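Local coordinates for interferon alpha/beta receptor 1 (Mus musculus, PDB 3WCY), which forms, together with IFNAR2, the heterodimeric receptor for type I interferons, whose binding activates the JAK-STAT signalling cascade, at residues Ile13-Tyr18 and His101-Glu106; Ala234-Gly239 and Thr272-Thr277; Val311-Ala316 and Tyr324-Asp329. All blocks are in the same frame, centred on the assembly; numbering follows the deposited sequence.

Contact 1 of 3, residues Ile13-Tyr18 and His101-Glu106; sequences IIDDNY and HMSPPE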
ATOM      1  N   ILE A  13       9.485  24.256 -14.274  1.00114.78           N
ATOM      2  CA  ILE A  13       8.711  24.007 -13.062  1.00112.34           C
ATOM      3  C   ILE A  13       9.333  22.864 -12.269  1.00112.99           C
ATOM      4  O   ILE A  13       9.435  21.734 -12.758  1.00112.04           O
ATOM      5  CB  ILE A  13       7.182  23.788 -13.302  1.00115.11           C
ATOM      6  CG1 ILE A  13       6.617  24.695 -14.421  1.00117.38           C
ATOM      7  CG2 ILE A  13       6.398  23.962 -11.987  1.00114.54           C
ATOM      8  CD1 ILE A  13       5.335  24.217 -15.035  1.00125.67           C
ATOM      9  N   ILE A  14       9.759  23.181 -11.049  1.00107.74           N
ATOM     10  CA  ILE A  14      10.319  22.231 -10.098  1.00105.82           C
ATOM     11  C   ILE A  14       9.400  22.306  -8.876  1.00109.29           C
ATOM     12  O   ILE A  14       9.503  23.244  -8.075  1.00109.48           O
ATOM     13  CB  ILE A  14      11.851  22.446  -9.835  1.00108.78           C
ATOM     14  CG1 ILE A  14      12.441  21.419  -8.851  1.00107.28           C
ATOM     15  CG2 ILE A  14      12.214  23.884  -9.461  1.00110.46           C
ATOM     16  CD1 ILE A  14      13.043  20.200  -9.498  1.00112.14           C
ATOM     17  N   ASP A  15       8.418  21.370  -8.815  1.00104.43           N
ATOM     18  CA  ASP A  15       7.376  21.293  -7.786  1.00103.32           C
ATOM     19  C   ASP A  15       6.513  22.556  -7.928  1.00109.13           C
ATOM     20  O   ASP A  15       5.947  22.766  -8.998  1.00108.74           O
ATOM     21  CB  ASP A  15       7.970  21.118  -6.368  1.00104.08           C
ATOM     22  CG  ASP A  15       8.712  19.820  -6.144  1.00111.68           C
ATOM     23  OD1 ASP A  15       9.432  19.378  -7.066  1.00112.41           O
ATOM     24  OD2 ASP A  15       8.595  19.260  -5.041  1.00116.88           O
ATOM     25  N   ASP A  16       6.436  23.404  -6.882  1.00107.90           N
ATOM     26  CA  ASP A  16       5.609  24.613  -6.892  1.00109.90           C
ATOM     27  C   ASP A  16       6.410  25.883  -7.202  1.00117.43           C
ATOM     28  O   ASP A  16       5.882  26.998  -7.118  1.00117.83           O
ATOM     29  CB  ASP A  16       4.767  24.730  -5.612  1.00111.21           C
ATOM     30  CG  ASP A  16       3.575  23.792  -5.604  1.00122.61           C
ATOM     31  OD1 ASP A  16       2.718  23.908  -6.517  1.00123.83           O
ATOM     32  OD2 ASP A  16       3.497  22.939  -4.692  1.00127.98           O
ATOM     33  N   ASN A  17       7.679  25.695  -7.605  1.00116.30           N
ATOM     34  CA  ASN A  17       8.587  26.769  -7.990  1.00118.60           C
ATOM     35  C   ASN A  17       8.601  26.906  -9.507  1.00125.37           C
ATOM     36  O   ASN A  17       8.697  25.903 -10.218  1.00124.47           O
ATOM     37  CB  ASN A  17       9.996  26.526  -7.442  1.00119.78           C
ATOM     38  CG  ASN A  17      10.090  26.638  -5.942  1.00145.97           C
ATOM     39  OD1 ASN A  17       9.743  27.662  -5.341  1.00141.84           O
ATOM     40  ND2 ASN A  17      10.589  25.593  -5.304  1.00138.70           N
ATOM     41  N   TYR A  18       8.484  28.153  -9.994  1.00124.86           N
ATOM     42  CA  TYR A  18       8.464  28.499 -11.416  1.00126.94           C
ATOM     43  C   TYR A  18       9.663  29.388 -11.773  1.00133.64           C
ATOM     44  O   TYR A  18      10.154  30.134 -10.917  1.00133.66           O
ATOM     45  CB  TYR A  18       7.142  29.204 -11.770  1.00129.13           C
ATOM     46  CG  TYR A  18       5.919  28.317 -11.659  1.00129.85           C
ATOM     47  CD1 TYR A  18       5.361  27.721 -12.785  1.00132.09           C
ATOM     48  CD2 TYR A  18       5.302  28.095 -10.429  1.00129.24           C
ATOM     49  CE1 TYR A  18       4.229  26.911 -12.690  1.00131.03           C
ATOM     50  CE2 TYR A  18       4.175  27.281 -10.322  1.00128.96           C
ATOM     51  CZ  TYR A  18       3.641  26.694 -11.456  1.00135.60           C
ATOM     52  OH  TYR A  18       2.532  25.892 -11.351  1.00135.55           O
ATOM     53  N   HIS A 101       8.691  19.037 -12.612  1.00106.39           N
ATOM     54  CA  HIS A 101       9.747  18.120 -12.185  1.00104.53           C
ATOM     55  C   HIS A 101       9.636  17.854 -10.690  1.00103.74           C
ATOM     56  O   HIS A 101       9.032  18.646  -9.960  1.00102.96           O
ATOM     57  CB  HIS A 101      11.130  18.721 -12.486  1.00106.64           C
ATOM     58  CG  HIS A 101      11.476  18.769 -13.939  1.00111.69           C
ATOM     59  ND1 HIS A 101      12.259  17.792 -14.527  1.00113.82           N
ATOM     60  CD2 HIS A 101      11.135  19.681 -14.877  1.00114.91           C
ATOM     61  CE1 HIS A 101      12.374  18.141 -15.796  1.00114.99           C
ATOM     62  NE2 HIS A 101      11.713  19.270 -16.054  1.00116.10           N
ATOM     63  N   MET A 102      10.257  16.760 -10.234  1.00 97.22           N
ATOM     64  CA  MET A 102      10.273  16.362  -8.829  1.00 94.52           C
ATOM     65  C   MET A 102      11.598  16.728  -8.166  1.00 96.89           C
ATOM     66  O   MET A 102      12.651  16.223  -8.575  1.00 97.02           O
ATOM     67  CB  MET A 102      10.051  14.857  -8.711  1.00 95.64           C
ATOM     68  CG  MET A 102       8.617  14.467  -8.658  1.00 98.31           C
ATOM     69  SD  MET A 102       8.447  12.703  -8.952  1.00102.00           S
ATOM     70  CE  MET A 102       9.140  12.062  -7.470  1.00 97.75           C
ATOM     71  N   SER A 103      11.546  17.584  -7.124  1.00 91.44           N
ATOM     72  CA  SER A 103      12.732  17.981  -6.357  1.00 90.27           C
ATOM     73  C   SER A 103      13.122  16.795  -5.465  1.00 90.60           C
ATOM     74  O   SER A 103      12.244  15.993  -5.161  1.00 88.38           O
ATOM     75  CB  SER A 103      12.444  19.220  -5.513  1.00 93.05           C
ATOM     76  OG  SER A 103      11.518  18.931  -4.480  1.00100.19           O
ATOM     77  N   PRO A 104      14.405  16.605  -5.069  1.00 86.76           N
ATOM     78  CA  PRO A 104      14.741  15.438  -4.226  1.00 85.29           C
ATOM     79  C   PRO A 104      13.991  15.414  -2.881  1.00 86.34           C
ATOM     80  O   PRO A 104      13.595  16.482  -2.402  1.00 86.50           O
ATOM     81  CB  PRO A 104      16.257  15.551  -4.051  1.00 87.78           C
ATOM     82  CG  PRO A 104      16.713  16.464  -5.146  1.00 93.48           C
ATOM     83  CD  PRO A 104      15.601  17.428  -5.339  1.00 89.11           C
ATOM     84  N   PRO A 105      13.719  14.232  -2.277  1.00 79.88           N
ATOM     85  CA  PRO A 105      12.987  14.225  -0.998  1.00 78.54           C
ATOM     86  C   PRO A 105      13.852  14.681   0.181  1.00 82.67           C
ATOM     87  O   PRO A 105      15.056  14.414   0.189  1.00 82.74           O
ATOM     88  CB  PRO A 105      12.549  12.766  -0.851  1.00 79.28           C
ATOM     89  CG  PRO A 105      13.551  11.986  -1.592  1.00 84.19           C
ATOM     90  CD  PRO A 105      14.097  12.864  -2.689  1.00 81.03           C
ATOM     91  N   GLU A 106      13.253  15.382   1.159  1.00 78.82           N
ATOM     92  CA  GLU A 106      13.985  15.835   2.344  1.00 79.20           C
ATOM     93  C   GLU A 106      14.280  14.615   3.246  1.00 82.18           C
ATOM     94  O   GLU A 106      13.381  13.815   3.520  1.00 81.00           O
ATOM     95  CB  GLU A 106      13.212  16.943   3.087  1.00 80.99           C
ATOM     96  CG  GLU A 106      14.046  17.705   4.108  1.00 96.94           C
ATOM     97  CD  GLU A 106      13.301  18.756   4.912  1.00129.86           C
ATOM     98  OE1 GLU A 106      13.590  19.960   4.720  1.00132.69           O
ATOM     99  OE2 GLU A 106      12.450  18.380   5.752  1.00125.33           O
TER
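D15 turns its carboxylate onto S103, and each of its two oxygens meets a donor there. OD1 of D15 takes the backbone N-H of S103 at an N to OD1 distance of 2.8 Å. It uses its syn lone pair, on the side of the other oxygen. The hydroxyl OG of S103 donates to OD2 of D15 at 3.0 Å and comes from above the carboxylate, 50° out of its plane. OG of S103 lies between its own backbone N and carbonyl carbon (chi1 68°), which keeps it beside the N-H as the second donor. Two bonds to two different oxygens limit rotation of the carboxylate.

D15 owes its place to a turn. I14 to N17 form a type II' beta turn, the tight end of the hairpin of strands 12-14 and 17-19. I14 pairs with H101 in a parallel bridge, so 100-101 adds a third strand to this small mixed sheet. Segment 13-18 belongs to the first fibronectin type III module, and segment 101-106 leads into strand 106-111 of the second. This is consistent with a contact at the junction of the first two modules. Backbone bonds tie both sides: H101 N donates to I13 O at 2.8 Å, and D15 N donates to H101 O at 3.0 Å.

I14 and H101 share one face of the sheet, and their side chains cross at about a right angle. With CG1 of I14 anti to the backbone N (chi1 -179°), CG1 lies 4.0 Å from CB of S103. CD1 of I14 comes within 3.8 Å of CB of H101. The imidazole of H101 has I13 O at its edge, in plane, 3.4 Å from CD2 of H101. The same ring stacks with Y12. M102 points away from the hairpin and packs on W130 and A178.

Contact 2 of 3, residues Ala234-Gly239 and Thr272-Thr277; sequences AQWLPG and TVYTGT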
ATOM      1  N   ALA A 234       5.296  -2.884  24.761  1.00112.98           N
ATOM      2  CA  ALA A 234       4.824  -3.038  23.383  1.00109.55           C
ATOM      3  C   ALA A 234       3.955  -1.860  22.972  1.00108.44           C
ATOM      4  O   ALA A 234       3.176  -1.354  23.784  1.00109.17           O
ATOM      5  CB  ALA A 234       4.059  -4.343  23.220  1.00110.61           C
ATOM      6  N   GLN A 235       4.114  -1.408  21.719  1.00 99.81           N
ATOM      7  CA  GLN A 235       3.350  -0.305  21.132  1.00 96.65           C
ATOM      8  C   GLN A 235       2.801  -0.727  19.775  1.00 96.56           C
ATOM      9  O   GLN A 235       3.437  -1.511  19.069  1.00 95.78           O
ATOM     10  CB  GLN A 235       4.196   0.973  21.000  1.00 97.09           C
ATOM     11  CG  GLN A 235       4.565   1.638  22.330  1.00104.55           C
ATOM     12  CD  GLN A 235       5.114   3.038  22.153  1.00118.59           C
ATOM     13  OE1 GLN A 235       4.517   4.024  22.596  1.00113.70           O
ATOM     14  NE2 GLN A 235       6.267   3.167  21.506  1.00108.33           N
ATOM     15  N   TRP A 236       1.610  -0.236  19.421  1.00 90.68           N
ATOM     16  CA  TRP A 236       0.981  -0.564  18.143  1.00 88.24           C
ATOM     17  C   TRP A 236       0.758   0.676  17.295  1.00 87.91           C
ATOM     18  O   TRP A 236       0.486   1.753  17.824  1.00 88.06           O
ATOM     19  CB  TRP A 236      -0.321  -1.373  18.328  1.00 87.52           C
ATOM     20  CG  TRP A 236      -1.524  -0.554  18.698  1.00 88.49           C
ATOM     21  CD1 TRP A 236      -1.877  -0.139  19.945  1.00 92.59           C
ATOM     22  CD2 TRP A 236      -2.534  -0.062  17.809  1.00 87.36           C
ATOM     23  NE1 TRP A 236      -3.047   0.577  19.892  1.00 91.92           N
ATOM     24  CE2 TRP A 236      -3.465   0.655  18.590  1.00 91.90           C
ATOM     25  CE3 TRP A 236      -2.741  -0.147  16.421  1.00 87.23           C
ATOM     26  CZ2 TRP A 236      -4.582   1.288  18.030  1.00 90.43           C
ATOM     27  CZ3 TRP A 236      -3.851   0.474  15.871  1.00 87.80           C
ATOM     28  CH2 TRP A 236      -4.755   1.183  16.670  1.00 89.08           C
ATOM     29  N   LEU A 237       0.868   0.525  15.982  1.00 81.06           N
ATOM     30  CA  LEU A 237       0.678   1.637  15.059  1.00 78.64           C
ATOM     31  C   LEU A 237      -0.220   1.167  13.919  1.00 78.37           C
ATOM     32  O   LEU A 237       0.022   0.085  13.393  1.00 76.98           O
ATOM     33  CB  LEU A 237       2.050   2.121  14.539  1.00 78.31           C
ATOM     34  CG  LEU A 237       2.115   3.481  13.840  1.00 82.14           C
ATOM     35  CD1 LEU A 237       2.060   4.621  14.827  1.00 82.66           C
ATOM     36  CD2 LEU A 237       3.371   3.598  12.995  1.00 83.60           C
ATOM     37  N   PRO A 238      -1.273   1.928  13.541  1.00 73.32           N
ATOM     38  CA  PRO A 238      -2.136   1.483  12.429  1.00 72.27           C
ATOM     39  C   PRO A 238      -1.394   1.445  11.090  1.00 75.09           C
ATOM     40  O   PRO A 238      -0.554   2.313  10.836  1.00 74.17           O
ATOM     41  CB  PRO A 238      -3.267   2.512  12.422  1.00 73.94           C
ATOM     42  CG  PRO A 238      -2.719   3.704  13.096  1.00 78.85           C
ATOM     43  CD  PRO A 238      -1.706   3.232  14.081  1.00 75.04           C
ATOM     44  N   GLY A 239      -1.703   0.432  10.276  1.00 71.14           N
ATOM     45  CA  GLY A 239      -1.097   0.150   8.969  1.00 70.40           C
ATOM     46  C   GLY A 239      -0.762   1.313   8.047  1.00 72.95           C
ATOM     47  O   GLY A 239       0.334   1.354   7.474  1.00 71.46           O
ATOM     48  N   THR A 272      -8.647  -2.482  21.813  1.00 98.41           N
ATOM     49  CA  THR A 272      -7.463  -1.641  21.978  1.00 97.86           C
ATOM     50  C   THR A 272      -6.740  -1.400  20.643  1.00 98.27           C
ATOM     51  O   THR A 272      -6.408  -0.259  20.317  1.00 96.41           O
ATOM     52  CB  THR A 272      -6.553  -2.233  23.080  1.00110.34           C
ATOM     53  OG1 THR A 272      -6.526  -3.662  22.969  1.00111.47           O
ATOM     54  CG2 THR A 272      -7.005  -1.841  24.488  1.00110.33           C
ATOM     55  N   VAL A 273      -6.524  -2.483  19.877  1.00 93.89           N
ATOM     56  CA  VAL A 273      -5.872  -2.502  18.564  1.00 92.13           C
ATOM     57  C   VAL A 273      -6.973  -2.590  17.483  1.00 95.14           C
ATOM     58  O   VAL A 273      -7.187  -3.627  16.840  1.00 93.75           O
ATOM     59  CB  VAL A 273      -4.792  -3.621  18.475  1.00 96.41           C
ATOM     60  CG1 VAL A 273      -3.556  -3.252  19.282  1.00 96.93           C
ATOM     61  CG2 VAL A 273      -5.335  -4.968  18.943  1.00 97.46           C
ATOM     62  N   TYR A 274      -7.692  -1.472  17.321  1.00 92.18           N
ATOM     63  CA  TYR A 274      -8.862  -1.372  16.461  1.00 91.68           C
ATOM     64  C   TYR A 274      -8.735  -1.435  14.943  1.00 94.07           C
ATOM     65  O   TYR A 274      -9.719  -1.801  14.298  1.00 93.94           O
ATOM     66  CB  TYR A 274      -9.808  -0.263  16.916  1.00 93.88           C
ATOM     67  CG  TYR A 274      -9.201   1.117  17.002  1.00 95.74           C
ATOM     68  CD1 TYR A 274      -9.241   1.983  15.913  1.00 96.48           C
ATOM     69  CD2 TYR A 274      -8.706   1.607  18.208  1.00 97.68           C
ATOM     70  CE1 TYR A 274      -8.754   3.284  16.007  1.00 97.68           C
ATOM     71  CE2 TYR A 274      -8.216   2.907  18.315  1.00 98.77           C
ATOM     72  CZ  TYR A 274      -8.245   3.746  17.210  1.00105.98           C
ATOM     73  OH  TYR A 274      -7.753   5.028  17.291  1.00107.27           O
ATOM     74  N   THR A 275      -7.568  -1.109  14.365  1.00 89.29           N
ATOM     75  CA  THR A 275      -7.412  -1.159  12.902  1.00 87.45           C
ATOM     76  C   THR A 275      -7.288  -2.577  12.350  1.00 90.65           C
ATOM     77  O   THR A 275      -6.895  -3.490  13.074  1.00 90.03           O
ATOM     78  CB  THR A 275      -6.340  -0.184  12.388  1.00 93.64           C
ATOM     79  OG1 THR A 275      -5.101  -0.417  13.061  1.00 96.12           O
ATOM     80  CG2 THR A 275      -6.767   1.272  12.511  1.00 89.36           C
ATOM     81  N   GLY A 276      -7.648  -2.739  11.078  1.00 87.90           N
ATOM     82  CA  GLY A 276      -7.600  -4.014  10.363  1.00 88.29           C
ATOM     83  C   GLY A 276      -6.189  -4.500  10.118  1.00 93.09           C
ATOM     84  O   GLY A 276      -5.938  -5.709  10.049  1.00 92.93           O
ATOM     85  N   THR A 277      -5.268  -3.540   9.962  1.00 89.66           N
ATOM     86  CA  THR A 277      -3.845  -3.769   9.777  1.00 89.99           C
ATOM     87  C   THR A 277      -3.097  -2.887  10.752  1.00 95.33           C
ATOM     88  O   THR A 277      -3.469  -1.728  10.951  1.00 94.37           O
ATOM     89  CB  THR A 277      -3.399  -3.528   8.326  1.00 98.95           C
ATOM     90  OG1 THR A 277      -3.850  -2.258   7.858  1.00 98.81           O
ATOM     91  CG2 THR A 277      -3.835  -4.623   7.387  1.00 97.75           C
TER
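T272 brings its carbonyl oxygen to the indole of W236, with T272 O 3.3 Å from CZ2 of W236. Its hydroxyl bonds instead to S269. V273 sets CG1 over one face of the indole, 3.5 Å from the centroid of the five-membered ring of W236, a CH-pi contact. Y274 forms an edge-to-face (T-shaped) pair with the same indole, with CH2 of W236 over the centre of the Y274 ring and the planes at 75°. T275 places OG1 at the indole edge, 3.2 Å from CZ3 of W236, and packs CG2 on CB of P238. An alanine in place of W236 would probably leave a gap beside CG1 of V273 and the ring face of Y274. T277 offers its carbonyl O to two donors, G239 N at 2.9 Å and OG1 of T275 at 3.0 Å, from opposite faces of its plane. OG1 of T277 bonds to an acidic side chain of another protein's chain.

In this third fibronectin type III module, 272-277 leads into strand 277-281, antiparallel beside 235-238 in one sheet. Across the contact the indole is held by CH-pi, aromatic and van der Waals packing, while the hydrogen bonding gathers at T277 O.

Contact 3 of 3, residues Val311-Ala316 and Tyr324-Asp329; sequences VITVTA and YVNCQD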
ATOM      1  N   VAL A 311      -9.235 -29.371  -6.060  1.00101.58           N
ATOM      2  CA  VAL A 311      -9.227 -30.827  -6.257  1.00101.48           C
ATOM      3  C   VAL A 311      -8.055 -31.252  -7.152  1.00104.86           C
ATOM      4  O   VAL A 311      -8.076 -31.040  -8.368  1.00103.76           O
ATOM      5  CB  VAL A 311     -10.583 -31.451  -6.687  1.00104.23           C
ATOM      6  CG1 VAL A 311     -10.543 -32.968  -6.551  1.00105.68           C
ATOM      7  CG2 VAL A 311     -11.746 -30.877  -5.885  1.00102.45           C
ATOM      8  N   ILE A 312      -7.032 -31.844  -6.519  1.00101.86           N
ATOM      9  CA  ILE A 312      -5.804 -32.317  -7.150  1.00102.63           C
ATOM     10  C   ILE A 312      -5.983 -33.693  -7.825  1.00107.09           C
ATOM     11  O   ILE A 312      -6.612 -34.593  -7.255  1.00107.18           O
ATOM     12  CB  ILE A 312      -4.597 -32.222  -6.158  1.00106.53           C
ATOM     13  CG1 ILE A 312      -3.246 -32.237  -6.885  1.00108.34           C
ATOM     14  CG2 ILE A 312      -4.663 -33.245  -5.001  1.00108.90           C
ATOM     15  CD1 ILE A 312      -2.055 -31.715  -6.061  1.00118.88           C
ATOM     16  N   THR A 313      -5.458 -33.825  -9.057  1.00103.69           N
ATOM     17  CA  THR A 313      -5.501 -35.047  -9.866  1.00105.06           C
ATOM     18  C   THR A 313      -4.069 -35.415 -10.279  1.00110.77           C
ATOM     19  O   THR A 313      -3.345 -34.567 -10.808  1.00110.06           O
ATOM     20  CB  THR A 313      -6.417 -34.864 -11.094  1.00111.79           C
ATOM     21  OG1 THR A 313      -7.546 -34.045 -10.770  1.00111.25           O
ATOM     22  CG2 THR A 313      -6.896 -36.173 -11.650  1.00110.86           C
ATOM     23  N   VAL A 314      -3.647 -36.659 -10.009  1.00109.11           N
ATOM     24  CA  VAL A 314      -2.291 -37.100 -10.354  1.00110.49           C
ATOM     25  C   VAL A 314      -2.274 -38.233 -11.360  1.00116.29           C
ATOM     26  O   VAL A 314      -2.973 -39.227 -11.192  1.00117.53           O
ATOM     27  CB  VAL A 314      -1.335 -37.336  -9.155  1.00115.22           C
ATOM     28  CG1 VAL A 314      -1.033 -36.032  -8.422  1.00113.19           C
ATOM     29  CG2 VAL A 314      -1.877 -38.384  -8.190  1.00116.19           C
ATOM     30  N   THR A 315      -1.494 -38.064 -12.418  1.00113.36           N
ATOM     31  CA  THR A 315      -1.363 -39.050 -13.480  1.00114.87           C
ATOM     32  C   THR A 315       0.118 -39.381 -13.637  1.00119.94           C
ATOM     33  O   THR A 315       0.879 -38.623 -14.248  1.00118.45           O
ATOM     34  CB  THR A 315      -2.060 -38.563 -14.763  1.00121.38           C
ATOM     35  OG1 THR A 315      -3.302 -37.938 -14.430  1.00118.28           O
ATOM     36  CG2 THR A 315      -2.302 -39.679 -15.749  1.00121.24           C
ATOM     37  N   ALA A 316       0.523 -40.497 -13.022  1.00119.00           N
ATOM     38  CA  ALA A 316       1.892 -40.987 -13.054  1.00121.32           C
ATOM     39  C   ALA A 316       2.161 -41.681 -14.389  1.00128.73           C
ATOM     40  O   ALA A 316       1.648 -42.776 -14.646  1.00129.34           O
ATOM     41  CB  ALA A 316       2.138 -41.932 -11.888  1.00123.43           C
ATOM     42  N   TYR A 324      -2.835 -32.186 -12.005  1.00102.49           N
ATOM     43  CA  TYR A 324      -3.892 -31.256 -12.400  1.00101.22           C
ATOM     44  C   TYR A 324      -4.613 -30.641 -11.202  1.00105.84           C
ATOM     45  O   TYR A 324      -5.203 -31.360 -10.394  1.00105.20           O
ATOM     46  CB  TYR A 324      -4.903 -31.880 -13.384  1.00102.54           C
ATOM     47  CG  TYR A 324      -5.571 -30.839 -14.257  1.00102.54           C
ATOM     48  CD1 TYR A 324      -5.206 -30.680 -15.588  1.00105.19           C
ATOM     49  CD2 TYR A 324      -6.525 -29.969 -13.734  1.00101.44           C
ATOM     50  CE1 TYR A 324      -5.781 -29.688 -16.383  1.00105.31           C
ATOM     51  CE2 TYR A 324      -7.087 -28.959 -14.510  1.00101.37           C
ATOM     52  CZ  TYR A 324      -6.722 -28.829 -15.838  1.00109.12           C
ATOM     53  OH  TYR A 324      -7.300 -27.845 -16.606  1.00106.76           O
ATOM     54  N   VAL A 325      -4.592 -29.303 -11.122  1.00103.60           N
ATOM     55  CA  VAL A 325      -5.255 -28.530 -10.067  1.00102.94           C
ATOM     56  C   VAL A 325      -6.593 -28.041 -10.601  1.00108.25           C
ATOM     57  O   VAL A 325      -6.642 -27.396 -11.646  1.00107.51           O
ATOM     58  CB  VAL A 325      -4.403 -27.344  -9.545  1.00106.01           C
ATOM     59  CG1 VAL A 325      -4.941 -26.845  -8.210  1.00104.74           C
ATOM     60  CG2 VAL A 325      -2.930 -27.714  -9.425  1.00107.04           C
ATOM     61  N   ASN A 326      -7.671 -28.345  -9.888  1.00106.81           N
ATOM     62  CA  ASN A 326      -9.008 -27.927 -10.287  1.00106.43           C
ATOM     63  C   ASN A 326      -9.601 -27.030  -9.210  1.00114.01           C
ATOM     64  O   ASN A 326      -9.729 -27.477  -8.069  1.00113.67           O
ATOM     65  CB  ASN A 326      -9.898 -29.152 -10.528  1.00101.61           C
ATOM     66  CG  ASN A 326      -9.594 -29.909 -11.797  1.00 99.86           C
ATOM     67  OD1 ASN A 326      -9.883 -29.448 -12.907  1.00 86.83           O
ATOM     68  ND2 ASN A 326      -9.076 -31.125 -11.657  1.00 87.38           N
ATOM     69  N   CYS A 327      -9.943 -25.766  -9.556  1.00113.61           N
ATOM     70  CA  CYS A 327     -10.574 -24.828  -8.617  1.00114.54           C
ATOM     71  C   CYS A 327     -12.006 -25.291  -8.295  1.00119.61           C
ATOM     72  O   CYS A 327     -12.679 -25.862  -9.160  1.00119.35           O
ATOM     73  CB  CYS A 327     -10.550 -23.395  -9.146  1.00114.91           C
ATOM     74  SG  CYS A 327     -11.596 -23.111 -10.602  1.00119.35           S
ATOM     75  N   GLN A 328     -12.456 -25.065  -7.049  1.00116.79           N
ATOM     76  CA  GLN A 328     -13.782 -25.482  -6.587  1.00116.94           C
ATOM     77  C   GLN A 328     -14.927 -24.454  -6.803  1.00121.70           C
ATOM     78  O   GLN A 328     -15.957 -24.504  -6.122  1.00121.25           O
ATOM     79  CB  GLN A 328     -13.724 -26.060  -5.163  1.00118.59           C
ATOM     80  CG  GLN A 328     -13.057 -27.431  -5.105  1.00131.86           C
ATOM     81  CD  GLN A 328     -13.712 -28.345  -4.098  1.00154.89           C
ATOM     82  OE1 GLN A 328     -13.175 -28.599  -3.014  1.00150.91           O
ATOM     83  NE2 GLN A 328     -14.883 -28.878  -4.440  1.00148.31           N
ATOM     84  N   ASP A 329     -14.749 -23.555  -7.789  1.00119.05           N
ATOM     85  CA  ASP A 329     -15.718 -22.539  -8.207  1.00118.69           C
ATOM     86  C   ASP A 329     -15.393 -22.162  -9.650  1.00123.11           C
ATOM     87  O   ASP A 329     -14.522 -21.318  -9.897  1.00122.69           O
ATOM     88  CB  ASP A 329     -15.699 -21.304  -7.278  1.00120.12           C
ATOM     89  CG  ASP A 329     -16.666 -20.204  -7.700  1.00132.45           C
ATOM     90  OD1 ASP A 329     -17.900 -20.407  -7.562  1.00133.02           O
ATOM     91  OD2 ASP A 329     -16.190 -19.145  -8.175  1.00137.43           O
TER
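Strands 311-316 and 324-326 run antiparallel, their short axes 4.8 Å apart at closest and at 161°, and T313 and Y324 each donate an N-H to the other's carbonyl. The two strands form a beta hairpin in the fourth fibronectin type III module. Y324 N lies 2.7 Å from T313 O, and T313 N lies 2.8 Å from Y324 O. Both donors are in the plane of the carbonyl they meet. Further along, V311 N donates to N326 O at 2.8 Å, also in plane. The return bond, N326 N to V311 O, arrives from above the carbonyl plane.

T313, Y324, V311 and N326 share the outward face. CB of T313 lies 4.1 Å from CB of Y324. The ring of Y324 leads away from strand 311-316, and the side chain touches P357. N326 turns CG beside its backbone N (chi1 -74°), and its ND2 adds a weak bond to V311 O. I312 and V325 occupy the other face. There I312 packs on V372, A374 and L392, and V325 on A374, so this face meets the second sheet of the sandwich. Past the strand, C327 is in a disulfide with C332, and the end of the Q328 side chain comes near V311. CG of Q328 lies 3.8 Å from CG2 of V311.

How the contacts relate
The contacts follow one another along the chain, each closing before the next opens. Contact 1 probably lies at the junction of the first and second fibronectin type III modules, contact 2 in the third and contact 3 in the fourth. They share no sheet and do not touch. Centres of contacts 1 and 2 are 34 Å apart, those of 2 and 3 40 Å, and those of 1 and 3 55 Å. Contacts 1 and 3 lie on opposite sides of the chain's centre. The contacts are thus spread along the extracellular part of the receptor. Of the three, contact 2 is the one met by another protein's chain in this assembly.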